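Long-range contact in rhodopsin (Todarodes pacificus, PDB 2Z73), which senses light through bound retinal, whose isomerization from 11-cis to all-trans drives G-protein signalling to phospholipase C in squid vision: residues F172-Y177 / D194-S199. Sequence-based numbering, arbitrary orientation.
Sequences FGWGAY and DSTTRS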
# COMPACT_ATOMS: atom_id res chain seq x y z
N PHE A 172 17.94 -14.97 6.38
CA PHE A 172 18.89 -16.05 6.19
C PHE A 172 20.32 -15.63 5.91
O PHE A 172 21.13 -16.44 5.46
CB PHE A 172 18.39 -16.99 5.10
CG PHE A 172 17.18 -17.78 5.50
CD1 PHE A 172 17.20 -18.55 6.66
CD2 PHE A 172 16.03 -17.77 4.72
CE1 PHE A 172 16.09 -19.29 7.05
CE2 PHE A 172 14.91 -18.51 5.10
CZ PHE A 172 14.94 -19.27 6.27
N GLY A 173 20.64 -14.37 6.18
CA GLY A 173 22.00 -13.90 5.96
C GLY A 173 22.19 -13.05 4.71
O GLY A 173 23.09 -12.22 4.66
N TRP A 174 21.36 -13.28 3.71
CA TRP A 174 21.44 -12.52 2.48
C TRP A 174 20.90 -11.12 2.75
O TRP A 174 19.86 -10.71 2.23
CB TRP A 174 20.63 -13.22 1.40
CG TRP A 174 20.71 -12.60 0.05
CD1 TRP A 174 21.74 -11.86 -0.45
CD2 TRP A 174 19.76 -12.74 -1.00
NE1 TRP A 174 21.48 -11.52 -1.76
CE2 TRP A 174 20.27 -12.05 -2.12
CE3 TRP A 174 18.52 -13.38 -1.11
CZ2 TRP A 174 19.58 -11.98 -3.34
CZ3 TRP A 174 17.83 -13.31 -2.32
CH2 TRP A 174 18.37 -12.62 -3.42
N GLY A 175 21.63 -10.39 3.58
CA GLY A 175 21.24 -9.05 3.96
C GLY A 175 21.02 -9.05 5.46
O GLY A 175 21.36 -10.02 6.14
N ALA A 176 20.44 -7.98 5.99
CA ALA A 176 20.21 -7.95 7.42
C ALA A 176 19.18 -6.91 7.83
O ALA A 176 18.93 -5.93 7.13
CB ALA A 176 21.52 -7.70 8.15
N TYR A 177 18.59 -7.16 8.99
CA TYR A 177 17.60 -6.28 9.57
C TYR A 177 18.18 -5.79 10.88
O TYR A 177 18.41 -6.57 11.80
CB TYR A 177 16.30 -7.03 9.80
CG TYR A 177 15.47 -7.20 8.55
CD1 TYR A 177 15.00 -6.08 7.87
CD2 TYR A 177 15.15 -8.46 8.06
CE1 TYR A 177 14.21 -6.20 6.74
CE2 TYR A 177 14.35 -8.60 6.91
CZ TYR A 177 13.88 -7.46 6.26
OH TYR A 177 13.06 -7.54 5.16
N ASP A 194 28.97 -4.97 1.29
CA ASP A 194 29.53 -6.24 0.84
C ASP A 194 28.69 -6.81 -0.27
O ASP A 194 27.53 -6.42 -0.46
CB ASP A 194 29.59 -7.25 1.98
CG ASP A 194 28.26 -7.43 2.66
OD1 ASP A 194 27.98 -6.66 3.60
OD2 ASP A 194 27.51 -8.33 2.25
N SER A 195 29.27 -7.74 -1.02
CA SER A 195 28.58 -8.37 -2.13
C SER A 195 27.20 -8.85 -1.72
O SER A 195 26.19 -8.51 -2.34
CB SER A 195 29.40 -9.55 -2.66
OG SER A 195 28.67 -10.27 -3.64
N THR A 196 27.16 -9.65 -0.66
CA THR A 196 25.91 -10.20 -0.16
C THR A 196 24.84 -9.14 0.07
O THR A 196 23.78 -9.17 -0.54
CB THR A 196 26.13 -10.96 1.17
OG1 THR A 196 27.16 -11.93 1.00
CG2 THR A 196 24.83 -11.66 1.61
N THR A 197 25.13 -8.19 0.95
CA THR A 197 24.19 -7.13 1.28
C THR A 197 23.72 -6.35 0.06
O THR A 197 22.52 -6.07 -0.08
CB THR A 197 24.79 -6.12 2.27
OG1 THR A 197 25.29 -6.82 3.43
CG2 THR A 197 23.72 -5.13 2.70
N ARG A 198 24.65 -5.99 -0.81
CA ARG A 198 24.32 -5.21 -2.00
C ARG A 198 23.42 -5.93 -2.98
O ARG A 198 22.57 -5.30 -3.61
CB ARG A 198 25.61 -4.75 -2.70
CG ARG A 198 25.37 -3.91 -3.94
CD ARG A 198 26.64 -3.20 -4.38
NE ARG A 198 26.93 -2.04 -3.55
CZ ARG A 198 27.99 -1.25 -3.70
NH1 ARG A 198 28.87 -1.51 -4.66
NH2 ARG A 198 28.17 -0.20 -2.91
N SER A 199 23.61 -7.24 -3.13
CA SER A 199 22.77 -8.01 -4.05
C SER A 199 21.35 -8.07 -3.53
O SER A 199 20.38 -7.96 -4.30
CB SER A 199 23.33 -9.43 -4.24
OG SER A 199 23.55 -10.08 -3.00
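Trp-174, the centre of an inverse gamma turn, meets Thr-196 and Ser-199 on the N-terminal turn of helix 195-224, joining the extracellular loop that follows transmembrane helix 4 to the start of helix 5. The turn is defined by Gly-175 N bonding to Gly-173 O at 2.6 Å. Chi1 of -176° sets Trp-174 CG anti to the backbone N, and chi2 of 27° turns the indole; its NE1/CD1 edge meets the helix. NE1 donates to Ser-199 OG at 2.8 Å, with an N-H...O angle of 162° and the oxygen in the ring plane. Ser-199 OG in turn donates to Thr-196 O at 2.6 Å, giving a hydrogen-bond chain from indole to hydroxyl to backbone carbonyl. That carbonyl oxygen also lies 3.4 Å from Trp-174 CD1, near the ring plane. Beside this polar edge, Thr-196 CG2 packs against Trp-174 CA and, at 3.6 Å, against Gly-173 O. Gly-175 brings the backbones close, its CA 4.4 Å from Thr-197 CA. The helix start is itself capped by Asp-194, whose OD2 accepts from Thr-197 N at 2.7 Å while OD1 takes the Thr-197 hydroxyl. Farther along helix 195-224, Trp-174 also touches Asn-200 and Cys-203. Because Ser-199 OG donates its hydrogen bond to Thr-196 O, the hydroxyl's direction is fixed; the same oxygen acts as acceptor toward Trp-174 NE1, and this in-plane bond should limit rotation of the indole.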